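Local structure of glycoprotein (Chandipura virus, 5MDM) at residues 43-48 with 263-268; 65-70 with 119-124; 76-81 with 110-115; 207-212 with 228-233. The protein probably attaches the virus to host receptors and, when endosomal acid changes the shape of its trimer, drives fusion of the viral and endosomal membranes. One frame throughout, in Å; residues are numbered along the deposited sequence.

Interaction 1 (43-48 with 263-268)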
loop_
_atom_site.group_PDB
_atom_site.type_symbol
_atom_site.label_atom_id
_atom_site.label_comp_id
_atom_site.label_asym_id
_atom_site.label_seq_id
_atom_site.Cartn_x
_atom_site.Cartn_y
_atom_site.Cartn_z
ATOM N N SER A 43 -17.829 4.089 22.953
ATOM C CA SER A 43 -17.635 5.043 21.876
ATOM C C SER A 43 -17.712 4.387 20.502
ATOM O O SER A 43 -18.028 3.205 20.363
ATOM C CB SER A 43 -16.306 5.785 22.052
ATOM O OG SER A 43 -16.071 6.698 20.996
ATOM N N SER A 44 -17.420 5.182 19.488
ATOM C CA SER A 44 -17.535 4.747 18.118
ATOM C C SER A 44 -16.426 5.451 17.358
ATOM O O SER A 44 -16.118 6.607 17.643
ATOM C CB SER A 44 -18.909 5.147 17.581
ATOM O OG SER A 44 -19.051 4.824 16.213
ATOM N N THR A 45 -15.808 4.761 16.409
ATOM C CA THR A 45 -14.749 5.385 15.625
ATOM C C THR A 45 -14.834 4.981 14.159
ATOM O O THR A 45 -15.112 3.823 13.844
ATOM C CB THR A 45 -13.338 5.103 16.217
ATOM O OG1 THR A 45 -12.432 6.129 15.804
ATOM C CG2 THR A 45 -12.800 3.749 15.787
ATOM N N PRO A 46 -14.623 5.948 13.252
ATOM C CA PRO A 46 -14.696 5.687 11.811
ATOM C C PRO A 46 -13.531 4.823 11.336
ATOM O O PRO A 46 -12.378 5.125 11.623
ATOM C CB PRO A 46 -14.617 7.085 11.204
ATOM C CG PRO A 46 -13.904 7.886 12.218
ATOM C CD PRO A 46 -14.340 7.361 13.539
ATOM N N ILE A 47 -13.839 3.749 10.619
ATOM C CA ILE A 47 -12.825 2.786 10.217
ATOM C C ILE A 47 -12.606 2.743 8.715
ATOM O O ILE A 47 -11.895 1.873 8.213
ATOM C CB ILE A 47 -13.215 1.385 10.652
ATOM C CG1 ILE A 47 -14.483 0.951 9.915
ATOM C CG2 ILE A 47 -13.418 1.362 12.133
ATOM C CD1 ILE A 47 -14.961 -0.417 10.300
ATOM N N GLY A 48 -13.222 3.670 7.997
ATOM C CA GLY A 48 -13.027 3.739 6.564
ATOM C C GLY A 48 -14.229 4.244 5.802
ATOM O O GLY A 48 -15.375 4.125 6.251
ATOM N N ARG A 263 -9.643 11.968 10.110
ATOM C CA ARG A 263 -9.167 10.790 9.389
ATOM C C ARG A 263 -9.699 9.479 9.967
ATOM O O ARG A 263 -10.041 9.396 11.150
ATOM C CB ARG A 263 -7.641 10.763 9.333
ATOM C CG ARG A 263 -6.964 10.932 10.674
ATOM C CD ARG A 263 -5.451 10.917 10.537
ATOM N NE ARG A 263 -4.919 9.563 10.423
ATOM C CZ ARG A 263 -3.854 9.125 11.084
ATOM N NH1 ARG A 263 -3.206 9.936 11.903
ATOM N NH2 ARG A 263 -3.437 7.877 10.924
ATOM N N SER A 264 -9.779 8.461 9.113
ATOM C CA SER A 264 -10.147 7.124 9.549
ATOM C C SER A 264 -9.132 6.606 10.549
ATOM O O SER A 264 -7.951 6.939 10.481
ATOM C CB SER A 264 -10.236 6.166 8.362
ATOM O OG SER A 264 -11.428 6.386 7.629
ATOM N N THR A 265 -9.607 5.800 11.489
ATOM C CA THR A 265 -8.742 5.235 12.507
ATOM C C THR A 265 -7.813 4.222 11.855
ATOM O O THR A 265 -8.233 3.137 11.447
ATOM C CB THR A 265 -9.553 4.611 13.650
ATOM O OG1 THR A 265 -10.197 5.653 14.390
ATOM C CG2 THR A 265 -8.648 3.850 14.584
ATOM N N LEU A 266 -6.547 4.608 11.738
ATOM C CA LEU A 266 -5.581 3.837 10.977
ATOM C C LEU A 266 -5.348 2.488 11.638
ATOM O O LEU A 266 -5.186 1.470 10.965
ATOM C CB LEU A 266 -4.270 4.615 10.844
ATOM C CG LEU A 266 -3.129 3.954 10.060
ATOM C CD1 LEU A 266 -3.548 3.601 8.639
ATOM C CD2 LEU A 266 -1.909 4.855 10.044
ATOM N N GLN A 267 -5.369 2.481 12.964
ATOM C CA GLN A 267 -5.020 1.285 13.710
ATOM C C GLN A 267 -6.032 0.153 13.585
ATOM O O GLN A 267 -5.763 -0.975 14.000
ATOM C CB GLN A 267 -4.757 1.632 15.172
ATOM C CG GLN A 267 -3.359 2.163 15.386
ATOM C CD GLN A 267 -2.320 1.243 14.791
ATOM O OE1 GLN A 267 -2.297 0.046 15.086
ATOM N NE2 GLN A 267 -1.468 1.785 13.929
ATOM N N SER A 268 -7.183 0.448 12.996
ATOM C CA SER A 268 -8.219 -0.555 12.835
ATOM C C SER A 268 -8.052 -1.293 11.518
ATOM O O SER A 268 -8.730 -2.290 11.275
ATOM C CB SER A 268 -9.599 0.092 12.898
ATOM O OG SER A 268 -9.831 0.888 11.750
#

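Interaction 2 (65-70 with 119-124)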
loop_
_atom_site.group_PDB
_atom_site.type_symbol
_atom_site.label_atom_id
_atom_site.label_comp_id
_atom_site.label_asym_id
_atom_site.label_seq_id
_atom_site.Cartn_x
_atom_site.Cartn_y
_atom_site.Cartn_z
ATOM N N VAL A 65 -46.260 10.684 -25.275
ATOM C CA VAL A 65 -47.583 11.048 -25.766
ATOM C C VAL A 65 -47.797 10.699 -27.237
ATOM O O VAL A 65 -47.085 11.189 -28.117
ATOM C CB VAL A 65 -47.848 12.553 -25.569
ATOM C CG1 VAL A 65 -49.190 12.938 -26.165
ATOM C CG2 VAL A 65 -47.790 12.911 -24.092
ATOM N N THR A 66 -48.784 9.842 -27.484
ATOM C CA THR A 66 -49.248 9.548 -28.833
ATOM C C THR A 66 -50.485 10.386 -29.117
ATOM O O THR A 66 -51.519 10.223 -28.465
ATOM C CB THR A 66 -49.609 8.063 -28.999
ATOM O OG1 THR A 66 -48.437 7.260 -28.815
ATOM C CG2 THR A 66 -50.176 7.806 -30.383
ATOM N N THR A 67 -50.373 11.288 -30.087
ATOM C CA THR A 67 -51.455 12.215 -30.395
ATOM C C THR A 67 -52.116 11.894 -31.729
ATOM O O THR A 67 -51.442 11.761 -32.751
ATOM C CB THR A 67 -50.959 13.676 -30.417
ATOM O OG1 THR A 67 -50.284 13.977 -29.187
ATOM C CG2 THR A 67 -52.128 14.632 -30.598
ATOM N N CYS A 68 -53.440 11.773 -31.707
ATOM C CA CYS A 68 -54.217 11.514 -32.915
ATOM C C CYS A 68 -54.968 12.765 -33.353
ATOM O O CYS A 68 -55.788 13.302 -32.607
ATOM C CB CYS A 68 -55.205 10.368 -32.679
ATOM S SG CYS A 68 -56.245 9.960 -34.104
ATOM N N ASP A 69 -54.684 13.231 -34.563
ATOM C CA ASP A 69 -55.367 14.401 -35.102
ATOM C C ASP A 69 -56.371 14.015 -36.184
ATOM O O ASP A 69 -55.996 13.550 -37.261
ATOM C CB ASP A 69 -54.359 15.413 -35.651
ATOM C CG ASP A 69 -55.029 16.655 -36.210
ATOM O OD1 ASP A 69 -55.278 16.699 -37.434
ATOM O OD2 ASP A 69 -55.311 17.584 -35.426
ATOM N N PHE A 70 -57.652 14.210 -35.886
ATOM C CA PHE A 70 -58.712 13.931 -36.843
ATOM C C PHE A 70 -59.596 15.162 -36.996
ATOM O O PHE A 70 -60.454 15.425 -36.155
ATOM C CB PHE A 70 -59.548 12.735 -36.382
ATOM C CG PHE A 70 -59.852 11.748 -37.476
ATOM C CD1 PHE A 70 -59.398 10.442 -37.394
ATOM C CD2 PHE A 70 -60.582 12.130 -38.590
ATOM C CE1 PHE A 70 -59.676 9.532 -38.397
ATOM C CE2 PHE A 70 -60.863 11.225 -39.598
ATOM C CZ PHE A 70 -60.407 9.925 -39.501
ATOM N N VAL A 119 -58.783 16.625 -31.679
ATOM C CA VAL A 119 -57.431 16.100 -31.530
ATOM C C VAL A 119 -57.141 15.723 -30.071
ATOM O O VAL A 119 -56.793 16.568 -29.242
ATOM C CB VAL A 119 -56.368 17.080 -32.101
ATOM C CG1 VAL A 119 -56.615 18.509 -31.611
ATOM C CG2 VAL A 119 -54.956 16.606 -31.777
ATOM N N THR A 120 -57.315 14.441 -29.762
ATOM C CA THR A 120 -57.081 13.935 -28.414
ATOM C C THR A 120 -55.870 13.019 -28.403
ATOM O O THR A 120 -55.566 12.361 -29.399
ATOM C CB THR A 120 -58.300 13.160 -27.877
ATOM O OG1 THR A 120 -58.569 12.038 -28.726
ATOM C CG2 THR A 120 -59.529 14.060 -27.826
ATOM N N ASP A 121 -55.175 12.973 -27.274
ATOM C CA ASP A 121 -53.967 12.161 -27.165
ATOM C C ASP A 121 -53.978 11.217 -25.962
ATOM O O ASP A 121 -54.664 11.458 -24.967
ATOM C CB ASP A 121 -52.719 13.051 -27.132
ATOM C CG ASP A 121 -52.809 14.149 -26.091
ATOM O OD1 ASP A 121 -52.144 15.193 -26.270
ATOM O OD2 ASP A 121 -53.545 13.970 -25.098
ATOM N N SER A 122 -53.214 10.134 -26.077
ATOM C CA SER A 122 -53.044 9.188 -24.983
ATOM C C SER A 122 -51.587 9.211 -24.536
ATOM O O SER A 122 -50.688 9.431 -25.347
ATOM C CB SER A 122 -53.455 7.776 -25.416
ATOM O OG SER A 122 -52.764 7.370 -26.587
ATOM N N GLU A 123 -51.347 8.991 -23.250
ATOM C CA GLU A 123 -49.993 9.122 -22.719
ATOM C C GLU A 123 -49.590 8.019 -21.741
ATOM O O GLU A 123 -50.420 7.483 -21.002
ATOM C CB GLU A 123 -49.806 10.499 -22.075
ATOM C CG GLU A 123 -50.851 10.831 -21.031
ATOM C CD GLU A 123 -50.698 12.225 -20.460
ATOM O OE1 GLU A 123 -49.904 13.012 -21.016
ATOM O OE2 GLU A 123 -51.376 12.535 -19.455
ATOM N N PHE A 124 -48.295 7.704 -21.753
ATOM C CA PHE A 124 -47.687 6.705 -20.877
ATOM C C PHE A 124 -46.615 7.371 -20.026
ATOM O O PHE A 124 -45.612 7.832 -20.563
ATOM C CB PHE A 124 -47.000 5.626 -21.721
ATOM C CG PHE A 124 -47.708 4.302 -21.728
ATOM C CD1 PHE A 124 -48.640 3.985 -20.754
ATOM C CD2 PHE A 124 -47.429 3.366 -22.712
ATOM C CE1 PHE A 124 -49.285 2.758 -20.766
ATOM C CE2 PHE A 124 -48.070 2.143 -22.730
ATOM C CZ PHE A 124 -49.000 1.838 -21.755
#

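Interaction 3 (76-81 with 110-115)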
loop_
_atom_site.group_PDB
_atom_site.type_symbol
_atom_site.label_atom_id
_atom_site.label_comp_id
_atom_site.label_asym_id
_atom_site.label_seq_id
_atom_site.Cartn_x
_atom_site.Cartn_y
_atom_site.Cartn_z
ATOM N N LYS A 76 -55.222 9.950 -41.246
ATOM C CA LYS A 76 -55.070 9.958 -39.796
ATOM C C LYS A 76 -53.678 10.455 -39.428
ATOM O O LYS A 76 -52.696 9.729 -39.572
ATOM C CB LYS A 76 -55.286 8.556 -39.224
ATOM C CG LYS A 76 -56.686 8.006 -39.433
ATOM C CD LYS A 76 -56.787 6.571 -38.945
ATOM C CE LYS A 76 -56.343 6.450 -37.499
ATOM N NZ LYS A 76 -56.419 5.046 -37.010
ATOM N N TYR A 77 -53.596 11.696 -38.959
ATOM C CA TYR A 77 -52.310 12.285 -38.605
ATOM C C TYR A 77 -51.932 11.969 -37.160
ATOM O O TYR A 77 -52.489 12.538 -36.222
ATOM C CB TYR A 77 -52.319 13.797 -38.844
ATOM C CG TYR A 77 -50.959 14.447 -38.704
ATOM C CD1 TYR A 77 -49.867 13.981 -39.428
ATOM C CD2 TYR A 77 -50.768 15.534 -37.859
ATOM C CE1 TYR A 77 -48.622 14.571 -39.307
ATOM C CE2 TYR A 77 -49.527 16.133 -37.733
ATOM C CZ TYR A 77 -48.457 15.646 -38.459
ATOM O OH TYR A 77 -47.221 16.236 -38.337
ATOM N N ILE A 78 -50.983 11.053 -36.993
ATOM C CA ILE A 78 -50.512 10.662 -35.670
ATOM C C ILE A 78 -49.124 11.227 -35.406
ATOM O O ILE A 78 -48.209 11.045 -36.209
ATOM C CB ILE A 78 -50.445 9.130 -35.521
ATOM C CG1 ILE A 78 -51.758 8.484 -35.968
ATOM C CG2 ILE A 78 -50.109 8.744 -34.087
ATOM C CD1 ILE A 78 -52.937 8.836 -35.100
ATOM N N THR A 79 -48.968 11.917 -34.281
ATOM C CA THR A 79 -47.660 12.417 -33.882
ATOM C C THR A 79 -47.215 11.767 -32.581
ATOM O O THR A 79 -48.037 11.288 -31.801
ATOM C CB THR A 79 -47.648 13.950 -33.718
ATOM O OG1 THR A 79 -48.664 14.345 -32.790
ATOM C CG2 THR A 79 -47.898 14.630 -35.054
ATOM N N HIS A 80 -45.907 11.747 -32.357
ATOM C CA HIS A 80 -45.348 11.173 -31.143
ATOM C C HIS A 80 -44.418 12.169 -30.461
ATOM O O HIS A 80 -43.455 12.641 -31.065
ATOM C CB HIS A 80 -44.596 9.882 -31.466
ATOM C CG HIS A 80 -45.490 8.721 -31.775
ATOM N ND1 HIS A 80 -45.118 7.702 -32.624
ATOM C CD2 HIS A 80 -46.736 8.414 -31.341
ATOM C CE1 HIS A 80 -46.098 6.819 -32.703
ATOM N NE2 HIS A 80 -47.089 7.226 -31.933
ATOM N N SER A 81 -44.710 12.490 -29.204
ATOM C CA SER A 81 -43.884 13.427 -28.451
ATOM C C SER A 81 -43.474 12.847 -27.102
ATOM O O SER A 81 -44.020 11.838 -26.662
ATOM C CB SER A 81 -44.625 14.749 -28.243
ATOM O OG SER A 81 -45.769 14.567 -27.426
ATOM N N PRO A 110 -47.691 4.980 -26.364
ATOM C CA PRO A 110 -49.053 4.458 -26.207
ATOM C C PRO A 110 -49.725 4.188 -27.552
ATOM O O PRO A 110 -49.408 4.854 -28.540
ATOM C CB PRO A 110 -49.786 5.601 -25.493
ATOM C CG PRO A 110 -48.716 6.435 -24.888
ATOM C CD PRO A 110 -47.569 6.348 -25.836
ATOM N N PRO A 111 -50.651 3.219 -27.588
ATOM C CA PRO A 111 -51.403 2.931 -28.811
ATOM C C PRO A 111 -52.243 4.133 -29.217
ATOM O O PRO A 111 -52.650 4.916 -28.355
ATOM C CB PRO A 111 -52.303 1.761 -28.400
ATOM C CG PRO A 111 -52.402 1.855 -26.916
ATOM C CD PRO A 111 -51.068 2.359 -26.468
ATOM N N GLU A 112 -52.488 4.277 -30.516
ATOM C CA GLU A 112 -53.237 5.414 -31.038
ATOM C C GLU A 112 -54.662 5.443 -30.497
ATOM O O GLU A 112 -55.375 4.441 -30.543
ATOM C CB GLU A 112 -53.261 5.380 -32.567
ATOM C CG GLU A 112 -51.885 5.316 -33.205
ATOM C CD GLU A 112 -51.952 5.142 -34.707
ATOM O OE1 GLU A 112 -50.888 4.940 -35.331
ATOM O OE2 GLU A 112 -53.069 5.204 -35.264
ATOM N N SER A 113 -55.064 6.598 -29.978
ATOM C CA SER A 113 -56.425 6.791 -29.500
ATOM C C SER A 113 -57.110 7.863 -30.342
ATOM O O SER A 113 -57.017 9.055 -30.042
ATOM C CB SER A 113 -56.421 7.188 -28.024
ATOM O OG SER A 113 -57.739 7.256 -27.511
ATOM N N CYS A 114 -57.795 7.434 -31.397
ATOM C CA CYS A 114 -58.356 8.361 -32.375
ATOM C C CYS A 114 -59.847 8.628 -32.199
ATOM O O CYS A 114 -60.597 7.775 -31.723
ATOM C CB CYS A 114 -58.084 7.866 -33.798
ATOM S SG CYS A 114 -56.349 7.940 -34.286
ATOM N N GLY A 115 -60.259 9.827 -32.591
ATOM C CA GLY A 115 -61.658 10.207 -32.600
ATOM C C GLY A 115 -61.988 10.898 -33.907
ATOM O O GLY A 115 -61.477 10.523 -34.963
#

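Interaction 4 (207-212 with 228-233)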
loop_
_atom_site.group_PDB
_atom_site.type_symbol
_atom_site.label_atom_id
_atom_site.label_comp_id
_atom_site.label_asym_id
_atom_site.label_seq_id
_atom_site.Cartn_x
_atom_site.Cartn_y
_atom_site.Cartn_z
ATOM N N LYS A 207 -8.040 0.813 22.073
ATOM C CA LYS A 207 -7.289 -0.269 21.447
ATOM C C LYS A 207 -6.637 0.225 20.160
ATOM O O LYS A 207 -5.761 -0.434 19.600
ATOM C CB LYS A 207 -8.184 -1.497 21.196
ATOM C CG LYS A 207 -9.123 -1.411 19.996
ATOM C CD LYS A 207 -10.472 -1.995 20.346
ATOM C CE LYS A 207 -11.069 -2.808 19.211
ATOM N NZ LYS A 207 -10.857 -4.275 19.421
ATOM N N TYR A 208 -7.061 1.406 19.718
ATOM C CA TYR A 208 -6.611 1.993 18.466
ATOM C C TYR A 208 -5.857 3.297 18.686
ATOM O O TYR A 208 -5.260 3.841 17.761
ATOM C CB TYR A 208 -7.828 2.295 17.603
ATOM C CG TYR A 208 -8.571 1.080 17.128
ATOM C CD1 TYR A 208 -7.893 -0.042 16.677
ATOM C CD2 TYR A 208 -9.953 1.060 17.118
ATOM C CE1 TYR A 208 -8.576 -1.150 16.233
ATOM C CE2 TYR A 208 -10.643 -0.045 16.677
ATOM C CZ TYR A 208 -9.948 -1.147 16.236
ATOM O OH TYR A 208 -10.630 -2.250 15.803
ATOM N N HIS A 209 -5.910 3.812 19.907
ATOM C CA HIS A 209 -5.358 5.125 20.194
ATOM C C HIS A 209 -4.410 5.107 21.378
ATOM O O HIS A 209 -4.809 4.834 22.506
ATOM C CB HIS A 209 -6.486 6.118 20.434
ATOM C CG HIS A 209 -7.471 6.176 19.312
ATOM N ND1 HIS A 209 -8.634 5.440 19.309
ATOM C CD2 HIS A 209 -7.456 6.864 18.148
ATOM C CE1 HIS A 209 -9.302 5.680 18.194
ATOM N NE2 HIS A 209 -8.608 6.540 17.472
ATOM N N SER A 210 -3.148 5.414 21.110
ATOM C CA SER A 210 -2.117 5.346 22.132
ATOM C C SER A 210 -1.861 6.703 22.751
ATOM O O SER A 210 -1.434 7.626 22.061
ATOM C CB SER A 210 -0.818 4.802 21.540
ATOM O OG SER A 210 0.263 5.013 22.430
ATOM N N HIS A 211 -2.127 6.802 24.053
ATOM C CA HIS A 211 -1.819 7.983 24.866
ATOM C C HIS A 211 -2.082 9.289 24.127
ATOM O O HIS A 211 -1.159 9.955 23.669
ATOM C CB HIS A 211 -0.371 7.932 25.377
ATOM C CG HIS A 211 -0.051 8.988 26.388
ATOM N ND1 HIS A 211 -0.185 8.785 27.745
ATOM C CD2 HIS A 211 0.387 10.262 26.240
ATOM C CE1 HIS A 211 0.158 9.887 28.389
ATOM N NE2 HIS A 211 0.510 10.798 27.500
ATOM N N MET A 212 -3.352 9.642 24.004
ATOM C CA MET A 212 -3.745 10.780 23.183
ATOM C C MET A 212 -4.033 12.005 24.050
ATOM O O MET A 212 -4.929 11.990 24.891
ATOM C CB MET A 212 -4.950 10.403 22.314
ATOM C CG MET A 212 -4.874 10.902 20.878
ATOM S SD MET A 212 -3.460 10.410 19.853
ATOM C CE MET A 212 -3.667 8.631 19.804
ATOM N N ILE A 228 -14.895 13.791 19.640
ATOM C CA ILE A 228 -13.664 14.518 19.809
ATOM C C ILE A 228 -12.650 14.042 18.783
ATOM O O ILE A 228 -12.533 12.838 18.503
ATOM C CB ILE A 228 -13.124 14.352 21.234
ATOM C CG1 ILE A 228 -13.234 12.890 21.671
ATOM C CG2 ILE A 228 -13.904 15.230 22.196
ATOM C CD1 ILE A 228 -12.772 12.638 23.088
ATOM N N LYS A 229 -11.961 15.009 18.190
ATOM C CA LYS A 229 -10.821 14.742 17.345
ATOM C C LYS A 229 -9.570 14.810 18.204
ATOM O O LYS A 229 -9.313 15.801 18.904
ATOM C CB LYS A 229 -10.731 15.742 16.190
ATOM C CG LYS A 229 -9.631 15.418 15.189
ATOM C CD LYS A 229 -9.405 16.562 14.216
ATOM C CE LYS A 229 -7.982 17.095 14.312
ATOM N NZ LYS A 229 -7.620 17.464 15.716
ATOM N N PHE A 230 -8.817 13.721 18.144
ATOM C CA PHE A 230 -7.531 13.578 18.795
ATOM C C PHE A 230 -6.442 14.335 18.029
ATOM O O PHE A 230 -6.602 14.625 16.839
ATOM C CB PHE A 230 -7.192 12.093 18.830
ATOM C CG PHE A 230 -8.056 11.300 19.755
ATOM C CD1 PHE A 230 -8.578 11.883 20.895
ATOM C CD2 PHE A 230 -8.344 9.970 19.488
ATOM C CE1 PHE A 230 -9.379 11.154 21.758
ATOM C CE2 PHE A 230 -9.148 9.236 20.341
ATOM C CZ PHE A 230 -9.667 9.830 21.481
ATOM N N PRO A 231 -5.323 14.650 18.705
ATOM C CA PRO A 231 -4.198 15.362 18.089
ATOM C C PRO A 231 -3.690 14.692 16.814
ATOM O O PRO A 231 -3.086 15.365 15.986
ATOM C CB PRO A 231 -3.117 15.298 19.164
ATOM C CG PRO A 231 -3.852 15.187 20.432
ATOM C CD PRO A 231 -5.104 14.421 20.145
ATOM N N ASN A 232 -3.921 13.393 16.658
ATOM C CA ASN A 232 -3.504 12.704 15.441
ATOM C C ASN A 232 -4.573 12.775 14.351
ATOM O O ASN A 232 -4.477 12.110 13.323
ATOM C CB ASN A 232 -3.105 11.255 15.739
ATOM C CG ASN A 232 -4.293 10.367 16.035
ATOM O OD1 ASN A 232 -5.345 10.835 16.461
ATOM N ND2 ASN A 232 -4.127 9.069 15.806
ATOM N N GLY A 233 -5.601 13.580 14.586
ATOM C CA GLY A 233 -6.612 13.809 13.578
ATOM C C GLY A 233 -7.672 12.737 13.511
ATOM O O GLY A 233 -8.587 12.817 12.692
#

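Interaction 1 (43-48 with 263-268)
The flat carbonyl group of P46 takes the N-H of T265 nearly head-on, with a C=O...N angle of 164° and an N-H...O angle of 176°; P46 O lies 2.9 Å from T265 N. In the pyrrolidine ring, P46 CG is 4.3 Å from R263 O, a loose contact, and the ring's other neighbours include F182 and W235. R263 leaves the backbone away from the strand; L266 CD2 lies in plane at the guanidinium edge and NH1 bonds to N232 O. The contact joins an outer strand of an antiparallel sheet, 36-49, to the loop that leads into the long helix 270-295 of this class III fusion protein; the loop 263-268 falls in a region probably used for trimerization. Strand 36-49 probably belongs to the pleckstrin-homology-like domain, as in related rhabdovirus glycoproteins.

A second bond runs between hydroxyls. T45 and T265 cross at about a right angle, and T265 OG1 donates to T45 OG1 at 2.7 Å. T45 OG1 stands anti to its backbone N (chi1 -156°) and in turn bonds to W235 O, so two hydrogen bonds in a row link T265, T45 and strand 235-237. Beyond P46, S264 OG comes to 3.3 Å from G48 CA. The short 3-10 turn at 266-268 brings S268 back against the strand, where I47 presents CB and CG2 to its hydroxyl; S268 OG is 3.6 Å from I47 CB. That oxygen is already held within its own loop, donating to T265 O at 2.8 Å, an acceptor that also receives the N-H of S268.

Interaction 2 (65-70 with 119-124)
V119 meets strand 65-69 near one end of this antiparallel ladder, and V65 meets strand 120-124 at the other, with D121 between them. V119 CG2, anti to its own backbone N, reaches T67 CG2 at 3.6 Å, and V119 CB sits 3.5 Å from D69 OD2. D121 CB makes the closest approach of its side chain, 3.3 Å from T67 OG1, and the carboxylate follows with OD1 near V65 CG1; D121 and T67 lie side by side and point the same way. V65 divides its branches. With CG1 anti to the backbone N (chi1 176°), V65 CG1 crosses toward D121 CB at 3.7 Å, while CG2 packs on E123, which runs alongside it.

T66 and S122 form a hydrogen-bonded pair, T66 N to S122 O and S122 N to T66 O, both at 2.9 Å; V65 with E123 and T67 with D121 are the non-hydrogen-bonded pairs around it. The strand directions differ by 166°. On the face opposite V65, T66 and S122 turn their hydroxyls to the run before the second strand: T66 OG1 bonds to P110 O and S122 OG to P111 O.

This is the elongated sheet of the fusion domain, whose strand ends here lie beside the probable membrane-inserting loops, as in related glycoproteins. Its chemistry is mixed: on the face of V65, hydrocarbon branches pack against both carbon stems and carboxylate oxygens of acidic residues. The hydrogen bonds between the strands are all main-chain ones, and the side chains add packing.

Interaction 3 (76-81 with 110-115)
Strand 77-81, with K76 just before it, runs in the opposite sense to the extended but irregular run 110-115, at CA separations of 7.5 Å for I78 and E112 and 8.3 Å for K76 and C114, too wide for backbone bonding. Side chains bridge the gap instead. I78 comes from the strand and E112 from the loop, and they cross obliquely: I78 CG1 touches the carboxylate carbon CD of E112 at 3.6 Å, while I78 CG2 lies near the aliphatic CG of the same glutamate. I78 CD1 reaches past it to C114 SG, also at 3.6 Å.

The sulfur belongs to the disulfide with C68, on the strand that neighbours 77-85 in the antiparallel sheet of the fusion domain, so this covalent link ties the run 110-115 to that sheet. Farther along the strand, H80 stacks on F109.

K76 reaches the same sulfur from another direction, roughly at right angles to I78 CD1 as seen from C114 SG. Its chain is extended at chi2 and then bent at chi3 (55°), which swings K76 CE to 3.5 Å from C114 SG. K76 NZ, continuing anti at chi4, lies 3.8 Å from E112 OE2, a long salt bridge. The same oxygen, E112 OE2, also lies 3.6 Å from I78 CD1.

Interaction 4 (207-212 with 228-233)
M212 runs from the F230 ring to N232, crossing the F230 side chain at about a right angle. Its CB stands over one face of the F230 ring, 4.3 Å from the centroid and 17° off the normal, a CH-pi contact offset toward the rim. CG meets F230 CB at 3.3 Å and, next along, P231 CD at 3.6 Å. A bend at chi2 (58°) then places SD beside N232, 3.9 Å from OD1, while the sulfur remains oblique to the F230 ring in a Met-aromatic contact. A second bend leaves M212 CE 4.0 Å from N232 ND2.

The residues that receive it form a type I beta turn, F230 to G233, which connects strands 225-229 and 235-237 of a small antiparallel sheet; G233 N donates to F230 O at 2.7 Å, and K229 NZ reaches the same oxygen from the opposite face of its plane. N232 is buried, but its amide is occupied, ND2 with I395 O and OD1 with E234 N.

F230 also points an edge at the face of H209, a T-shaped pair with centroids 4.9 Å apart and planes at 68°. F230 CE2 sits over the imidazole, whose ND1 bonds to S206 OG.

The four contacts fall into two groups, one near the middle of an elongated chain, the other about 60 Å away in the fusion domain. Interactions 2 and 3 share the fusion-domain sheet, with centres 5 Å apart; C68 SG and C114 SG, 2.0 Å apart, join them covalently, and F70 packs against G115. Interactions 1 and 4, 10 Å apart between centres, meet directly: R263 N lies 2.9 Å from G233 O, probably hydrogen-bonded, while Y208 packs on Q267 and S268. Interactions 1 and 2 lie about 59 Å apart between centres, yet strands 36-49 and 56-69 follow each other in sequence, so one continuous path connects the compact middle to the distal tip.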